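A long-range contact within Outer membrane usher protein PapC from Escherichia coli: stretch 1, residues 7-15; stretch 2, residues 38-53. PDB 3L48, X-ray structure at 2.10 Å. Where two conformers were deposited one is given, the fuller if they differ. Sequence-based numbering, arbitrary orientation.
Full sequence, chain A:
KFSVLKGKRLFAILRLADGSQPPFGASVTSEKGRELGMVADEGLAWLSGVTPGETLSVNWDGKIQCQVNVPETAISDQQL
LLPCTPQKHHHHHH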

# COMPACT_ATOMS: atom_id res chain seq x y z
N GLY A 7 -12.11 1.94 -9.41
CA GLY A 7 -12.18 1.79 -7.96
C GLY A 7 -11.06 2.51 -7.26
O GLY A 7 -9.90 2.36 -7.62
N LYS A 8 -11.40 3.29 -6.23
CA LYS A 8 -10.42 4.18 -5.62
C LYS A 8 -10.12 3.98 -4.13
O LYS A 8 -8.98 4.16 -3.72
CB LYS A 8 -10.77 5.64 -5.93
CG LYS A 8 -10.40 6.04 -7.34
CD LYS A 8 -11.23 7.21 -7.82
CE LYS A 8 -11.09 7.38 -9.32
NZ LYS A 8 -12.18 8.23 -9.87
N ARG A 9 -11.10 3.61 -3.32
CA ARG A 9 -10.78 3.27 -1.93
C ARG A 9 -10.53 1.77 -1.76
O ARG A 9 -11.40 0.95 -2.04
CB ARG A 9 -11.83 3.72 -0.92
CG ARG A 9 -11.49 3.18 0.47
CD ARG A 9 -12.33 3.77 1.58
NE ARG A 9 -13.64 3.14 1.69
CZ ARG A 9 -14.46 3.31 2.72
NH1 ARG A 9 -14.09 4.07 3.73
NH2 ARG A 9 -15.64 2.71 2.73
N LEU A 10 -9.34 1.44 -1.26
CA LEU A 10 -8.96 0.04 -1.08
C LEU A 10 -8.67 -0.29 0.37
O LEU A 10 -8.08 0.50 1.09
CB LEU A 10 -7.74 -0.29 -1.94
CG LEU A 10 -7.91 -0.06 -3.44
CD1 LEU A 10 -6.72 -0.63 -4.19
CD2 LEU A 10 -9.21 -0.69 -3.92
N PHE A 11 -9.10 -1.48 0.79
CA PHE A 11 -8.72 -2.01 2.08
C PHE A 11 -7.53 -2.95 1.85
O PHE A 11 -7.71 -4.11 1.50
CB PHE A 11 -9.88 -2.78 2.72
CG PHE A 11 -11.16 -1.98 2.81
CD1 PHE A 11 -11.18 -0.75 3.45
CD2 PHE A 11 -12.33 -2.47 2.25
CE1 PHE A 11 -12.36 -0.02 3.53
CE2 PHE A 11 -13.51 -1.74 2.33
CZ PHE A 11 -13.53 -0.51 2.98
N ALA A 12 -6.33 -2.43 2.04
CA ALA A 12 -5.12 -3.16 1.66
C ALA A 12 -4.52 -3.96 2.81
O ALA A 12 -4.24 -3.42 3.88
CB ALA A 12 -4.09 -2.21 1.07
N ILE A 13 -4.33 -5.25 2.57
CA ILE A 13 -3.60 -6.09 3.50
C ILE A 13 -2.16 -6.18 3.01
O ILE A 13 -1.86 -6.86 2.03
CB ILE A 13 -4.21 -7.50 3.60
CG1 ILE A 13 -5.71 -7.41 3.88
CG2 ILE A 13 -3.51 -8.32 4.68
CD1 ILE A 13 -6.05 -6.65 5.14
N LEU A 14 -1.26 -5.47 3.68
CA LEU A 14 0.12 -5.37 3.25
C LEU A 14 1.03 -6.39 3.94
O LEU A 14 1.05 -6.51 5.16
CB LEU A 14 0.66 -3.97 3.54
CG LEU A 14 -0.06 -2.77 2.93
CD1 LEU A 14 0.45 -1.48 3.56
CD2 LEU A 14 0.13 -2.74 1.43
N ARG A 15 1.79 -7.13 3.13
CA ARG A 15 2.82 -8.02 3.66
C ARG A 15 4.03 -8.01 2.73
O ARG A 15 3.88 -8.01 1.51
CB ARG A 15 2.30 -9.45 3.84
CG ARG A 15 1.11 -9.57 4.78
CD ARG A 15 1.03 -10.95 5.41
NE ARG A 15 2.03 -11.12 6.47
CZ ARG A 15 1.74 -11.39 7.74
NH1 ARG A 15 0.48 -11.53 8.12
NH2 ARG A 15 2.71 -11.52 8.62
N MET A 38 -2.29 5.50 5.58
CA MET A 38 -1.28 5.16 6.56
C MET A 38 -1.52 3.74 7.05
O MET A 38 -2.67 3.31 7.16
CB MET A 38 -1.35 6.12 7.74
CG MET A 38 -1.30 7.58 7.33
SD MET A 38 0.37 8.08 6.89
CE MET A 38 1.12 8.08 8.52
N VAL A 39 -0.45 3.01 7.33
CA VAL A 39 -0.57 1.64 7.80
C VAL A 39 -0.97 1.63 9.27
O VAL A 39 -0.35 2.28 10.10
CB VAL A 39 0.75 0.87 7.64
CG1 VAL A 39 0.57 -0.59 8.03
CG2 VAL A 39 1.25 0.98 6.21
N ALA A 40 -2.02 0.88 9.59
CA ALA A 40 -2.42 0.72 10.98
C ALA A 40 -1.81 -0.55 11.55
O ALA A 40 -0.66 -0.89 11.27
CB ALA A 40 -3.94 0.69 11.09
N ASP A 41 -2.56 -1.25 12.39
CA ASP A 41 -2.05 -2.48 12.98
C ASP A 41 -2.21 -3.66 12.02
O ASP A 41 -3.04 -3.64 11.11
CB ASP A 41 -2.72 -2.77 14.32
CG ASP A 41 -4.23 -2.66 14.27
OD1 ASP A 41 -4.74 -1.68 13.67
OD2 ASP A 41 -4.91 -3.54 14.83
N GLU A 42 -1.38 -4.68 12.23
CA GLU A 42 -1.39 -5.89 11.41
C GLU A 42 -1.26 -5.65 9.90
O GLU A 42 -1.84 -6.38 9.10
CB GLU A 42 -2.66 -6.71 11.70
CG GLU A 42 -2.72 -7.26 13.13
CD GLU A 42 -1.60 -8.25 13.43
OE1 GLU A 42 -1.09 -8.89 12.49
OE2 GLU A 42 -1.23 -8.40 14.61
N GLY A 43 -0.48 -4.65 9.52
CA GLY A 43 -0.21 -4.39 8.11
C GLY A 43 -1.41 -3.94 7.29
O GLY A 43 -1.34 -3.91 6.06
N LEU A 44 -2.50 -3.57 7.96
CA LEU A 44 -3.69 -3.09 7.26
C LEU A 44 -3.57 -1.59 6.94
O LEU A 44 -3.20 -0.79 7.79
CB LEU A 44 -4.94 -3.36 8.10
CG LEU A 44 -6.27 -2.75 7.66
CD1 LEU A 44 -6.67 -3.23 6.28
CD2 LEU A 44 -7.36 -3.07 8.68
N ALA A 45 -3.90 -1.23 5.70
CA ALA A 45 -3.90 0.18 5.29
C ALA A 45 -5.09 0.52 4.40
O ALA A 45 -5.21 0.02 3.28
CB ALA A 45 -2.60 0.54 4.58
N TRP A 46 -5.97 1.39 4.89
CA TRP A 46 -7.05 1.92 4.07
C TRP A 46 -6.52 3.02 3.17
O TRP A 46 -6.01 4.04 3.64
CB TRP A 46 -8.17 2.47 4.96
CG TRP A 46 -9.01 1.41 5.59
CD1 TRP A 46 -8.67 0.10 5.79
CD2 TRP A 46 -10.34 1.56 6.10
NE1 TRP A 46 -9.71 -0.57 6.39
CE2 TRP A 46 -10.74 0.30 6.60
CE3 TRP A 46 -11.22 2.64 6.19
CZ2 TRP A 46 -11.99 0.10 7.18
CZ3 TRP A 46 -12.46 2.43 6.76
CH2 TRP A 46 -12.84 1.17 7.25
N LEU A 47 -6.64 2.81 1.86
CA LEU A 47 -6.10 3.76 0.89
C LEU A 47 -7.19 4.52 0.15
O LEU A 47 -8.14 3.93 -0.36
CB LEU A 47 -5.19 3.03 -0.10
CG LEU A 47 -4.11 2.14 0.52
CD1 LEU A 47 -3.42 1.32 -0.56
CD2 LEU A 47 -3.10 2.96 1.29
N SER A 48 -7.06 5.84 0.11
CA SER A 48 -8.01 6.70 -0.60
C SER A 48 -7.45 7.13 -1.95
O SER A 48 -6.25 7.40 -2.08
CB SER A 48 -8.33 7.94 0.23
OG SER A 48 -8.87 7.61 1.49
N GLY A 49 -8.32 7.19 -2.95
CA GLY A 49 -7.97 7.72 -4.26
C GLY A 49 -6.90 6.94 -4.99
O GLY A 49 -6.07 7.52 -5.68
N VAL A 50 -6.93 5.62 -4.85
CA VAL A 50 -5.98 4.76 -5.53
C VAL A 50 -6.36 4.57 -6.99
O VAL A 50 -7.54 4.43 -7.32
CB VAL A 50 -5.90 3.36 -4.87
CG1 VAL A 50 -4.80 2.52 -5.51
CG2 VAL A 50 -5.68 3.50 -3.37
N THR A 51 -5.36 4.56 -7.86
CA THR A 51 -5.58 4.30 -9.28
C THR A 51 -5.23 2.85 -9.59
O THR A 51 -4.10 2.42 -9.35
CB THR A 51 -4.73 5.22 -10.16
OG1 THR A 51 -4.93 6.58 -9.78
CG2 THR A 51 -5.11 5.05 -11.63
N PRO A 52 -6.19 2.10 -10.13
CA PRO A 52 -5.91 0.70 -10.50
C PRO A 52 -4.73 0.61 -11.46
O PRO A 52 -4.70 1.31 -12.47
CB PRO A 52 -7.20 0.27 -11.21
CG PRO A 52 -8.26 1.15 -10.64
CD PRO A 52 -7.59 2.48 -10.40
N GLY A 53 -3.76 -0.24 -11.14
CA GLY A 53 -2.61 -0.45 -12.00
C GLY A 53 -1.37 0.33 -11.62
O GLY A 53 -0.28 0.06 -12.14

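Strand 10-15 and strand 44-47 run antiparallel, their N-to-C directions 152° apart, and the backbone register fixes which side chains can meet. Leu 10 and Leu 47 exchange two hydrogen bonds, Leu 10 N to Leu 47 O at 2.9 Å and Leu 47 N to Leu 10 O at 2.8 Å; Ala 12 and Ala 45 repeat the pattern, with Ala 12 N to Ala 45 O at 3.0 Å and Ala 45 N to Ala 12 O at 2.9 Å. Beyond the ladder, Val 50 N still donates to Lys 8 O (2.8 Å), and Leu 14 N to Gly 43 O (2.8 Å).

Phe 11 and Trp 46 form a non-hydrogen-bonded pair, CA to CA 4.7 Å, with both side chains on one face. Both chi1 angles are m (-53° and -76°), and both side-chain ends come nearer the opposing stretch than their CA-to-CB bonds suggest. The Phe 11 edge addresses the Trp 46 face: the phenyl and five-membered ring centroids lie 4.5 Å apart, the planes are inclined at 54°, and Phe 11 CD1 is 3.3 Å from Trp 46 CE2. Arg 9, extended through chi1 and chi2 (both t) and then turned at chi3 (81°, p), places NH1 3.8 Å from Trp 46 CZ3. On the same face, Ile 13 (m, m) and Leu 44 (t, p) meet through their CD1 atoms at 3.7 Å.

The other face is buried and aliphatic. Leu 10 and Leu 47 share the m, t rotamer; Leu 10 CD1 reaches Val 50 CG1 and Leu 47 CD1 reaches Ala 12 CB, each at 3.9 Å. Leu 14, also m, t, sets CD1 3.7 Å from Val 39 CG2 and 3.8 Å from Ala 45 CB.

Gly 43 has positive phi (67°), and an ideal CB there would lie 2.6 Å from Leu 14 O, a clash.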